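PDB 6HXI: citrate lyase, subunit 1 from Methanosaeta concilii, which probably takes part, as one subunit of ATP citrate lyase, in the ATP-driven conversion of citrate and coenzyme A to oxaloacetate and acetyl-CoA. Local coordinates for residues R272-V277 and L322-R327. Numbering follows the deposited sequence.
Sequences RVWTMV and LDLMTR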
loop_
_atom_site.group_PDB
_atom_site.type_symbol
_atom_site.label_atom_id
_atom_site.label_comp_id
_atom_site.label_asym_id
_atom_site.label_seq_id
_atom_site.Cartn_x
_atom_site.Cartn_y
_atom_site.Cartn_z
ATOM N N ARG C 272 -12.115 40.584 54.822
ATOM C CA ARG C 272 -13.305 39.824 54.432
ATOM C C ARG C 272 -13.753 40.095 52.969
ATOM O O ARG C 272 -14.633 39.383 52.481
ATOM C CB ARG C 272 -14.469 39.987 55.442
ATOM C CG ARG C 272 -15.045 41.401 55.613
ATOM C CD ARG C 272 -16.219 41.451 56.597
ATOM N NE ARG C 272 -17.325 40.580 56.186
ATOM C CZ ARG C 272 -18.306 40.941 55.364
ATOM N NH1 ARG C 272 -18.354 42.175 54.875
ATOM N NH2 ARG C 272 -19.248 40.073 55.025
ATOM N N VAL C 273 -13.130 41.074 52.260
ATOM C CA VAL C 273 -13.480 41.339 50.852
ATOM C C VAL C 273 -12.387 40.824 49.892
ATOM O O VAL C 273 -11.271 41.365 49.838
ATOM C CB VAL C 273 -13.888 42.799 50.513
ATOM C CG1 VAL C 273 -14.449 42.897 49.084
ATOM C CG2 VAL C 273 -14.875 43.353 51.523
ATOM N N TRP C 274 -12.715 39.785 49.140
ATOM C CA TRP C 274 -11.763 39.262 48.172
ATOM C C TRP C 274 -12.263 39.531 46.761
ATOM O O TRP C 274 -13.480 39.616 46.513
ATOM C CB TRP C 274 -11.455 37.782 48.409
ATOM C CG TRP C 274 -10.693 37.526 49.672
ATOM C CD1 TRP C 274 -11.187 37.523 50.944
ATOM C CD2 TRP C 274 -9.296 37.225 49.782
ATOM N NE1 TRP C 274 -10.185 37.234 51.841
ATOM C CE2 TRP C 274 -9.014 37.039 51.154
ATOM C CE3 TRP C 274 -8.246 37.116 48.856
ATOM C CZ2 TRP C 274 -7.730 36.754 51.619
ATOM C CZ3 TRP C 274 -6.978 36.801 49.318
ATOM C CH2 TRP C 274 -6.730 36.631 50.681
ATOM N N THR C 275 -11.320 39.725 45.849
ATOM C CA THR C 275 -11.673 40.034 44.482
ATOM C C THR C 275 -10.940 39.178 43.460
ATOM O O THR C 275 -9.748 38.870 43.612
ATOM C CB THR C 275 -11.441 41.529 44.184
ATOM O OG1 THR C 275 -10.072 41.875 44.443
ATOM C CG2 THR C 275 -12.407 42.450 44.933
ATOM N N MET C 276 -11.654 38.831 42.393
ATOM C CA MET C 276 -11.094 38.129 41.254
ATOM C C MET C 276 -11.676 38.805 40.031
ATOM O O MET C 276 -12.648 38.340 39.432
ATOM C CB MET C 276 -11.338 36.623 41.301
ATOM C CG MET C 276 -10.608 35.903 40.195
ATOM S SD MET C 276 -10.465 34.133 40.457
ATOM C CE MET C 276 -12.184 33.710 40.836
ATOM N N VAL C 277 -11.102 39.966 39.722
ATOM C CA VAL C 277 -11.549 40.841 38.640
ATOM C C VAL C 277 -10.692 40.670 37.388
ATOM O O VAL C 277 -9.467 40.587 37.467
ATOM C CB VAL C 277 -11.660 42.328 39.097
ATOM C CG1 VAL C 277 -12.187 43.214 37.977
ATOM C CG2 VAL C 277 -12.543 42.453 40.338
ATOM N N LEU C 322 -8.864 31.131 46.835
ATOM C CA LEU C 322 -9.695 30.320 47.727
ATOM C C LEU C 322 -8.918 29.833 48.924
ATOM O O LEU C 322 -9.412 29.955 50.038
ATOM C CB LEU C 322 -10.370 29.150 47.002
ATOM C CG LEU C 322 -11.455 29.531 46.005
ATOM C CD1 LEU C 322 -11.770 28.395 45.119
ATOM C CD2 LEU C 322 -12.703 30.037 46.695
ATOM N N ASP C 323 -7.681 29.352 48.709
ATOM C CA ASP C 323 -6.798 28.876 49.777
ATOM C C ASP C 323 -6.639 29.928 50.859
ATOM O O ASP C 323 -6.969 29.659 52.007
ATOM C CB ASP C 323 -5.412 28.458 49.231
ATOM C CG ASP C 323 -4.441 27.953 50.288
ATOM O OD1 ASP C 323 -4.904 27.363 51.292
ATOM O OD2 ASP C 323 -3.221 28.138 50.108
ATOM N N LEU C 324 -6.167 31.130 50.476
ATOM C CA LEU C 324 -5.911 32.280 51.349
ATOM C C LEU C 324 -7.149 32.786 52.098
ATOM O O LEU C 324 -7.028 33.282 53.217
ATOM C CB LEU C 324 -5.294 33.421 50.532
ATOM C CG LEU C 324 -3.867 33.220 50.028
ATOM C CD1 LEU C 324 -3.616 34.067 48.785
ATOM C CD2 LEU C 324 -2.853 33.534 51.115
ATOM N N MET C 325 -8.323 32.668 51.465
ATOM C CA MET C 325 -9.643 33.072 51.947
ATOM C C MET C 325 -10.252 32.080 52.974
ATOM O O MET C 325 -11.174 32.450 53.704
ATOM C CB MET C 325 -10.564 33.148 50.726
ATOM C CG MET C 325 -11.733 34.050 50.889
ATOM S SD MET C 325 -12.609 34.258 49.322
ATOM C CE MET C 325 -13.926 35.322 49.880
ATOM N N THR C 326 -9.771 30.824 52.996
ATOM C CA THR C 326 -10.316 29.747 53.831
ATOM C C THR C 326 -9.395 29.333 55.002
ATOM O O THR C 326 -9.668 28.339 55.689
ATOM C CB THR C 326 -10.701 28.552 52.952
ATOM O OG1 THR C 326 -9.542 28.068 52.271
ATOM C CG2 THR C 326 -11.826 28.878 51.958
ATOM N N ARG C 327 -8.326 30.108 55.240
ATOM C CA ARG C 327 -7.386 29.864 56.322
ATOM C C ARG C 327 -8.002 30.286 57.659
ATOM O O ARG C 327 -8.033 29.487 58.595
ATOM C CB ARG C 327 -6.058 30.582 56.049
ATOM C CG ARG C 327 -5.259 29.887 54.955
ATOM C CD ARG C 327 -4.139 30.738 54.399
ATOM N NE ARG C 327 -3.456 30.049 53.304
ATOM C CZ ARG C 327 -2.192 30.257 52.948
ATOM N NH1 ARG C 327 -1.441 31.133 53.606
ATOM N NH2 ARG C 327 -1.665 29.579 51.936
#
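R327 NH2 is gripped by two carboxylates, D323 and E247, and this holds the guanidinium across L324, the leucine whose CB touches W274 CH2. The salt bridge from R327 NH2 to D323 OD2 (2.8 Å, N-H...O angle 160°) lies close to the guanidinium plane but reaches the carboxylate from above its own. L324 CD2 packs on one face of the guanidinium, over its centre, while L324 CB meets W274 CH2 at 3.5 Å, the two side chains crossing at about a right angle.

This buried packing joins the C-terminal part of helix 311-325 to strand 273-275, the outermost strand, within this chain, of a four-stranded parallel sheet, consistent with the Rossmann-like domain of the succinyl-CoA synthetase clan.

The pyrrole end of the indole rests on M325, whose CG makes a CH-pi contact 3.7 Å from the centroid of the W274 five-membered ring, 17° off its normal. With M325 CG anti to the backbone N (chi1 -156°) and the chain extended beyond it, M325 SD lies obliquely 4.2 Å from the centroid of the W274 five-membered ring, a Met-aromatic contact. W274 NE1 makes a weak hydrogen bond to G271 O. Replacing W274 by an alanine would remove the indole, and is likely to leave the M325 thioether without its aromatic partner and a gap beside L324 CB. I321 also touches the indole, and M325 packs on L336 of strand 334-338.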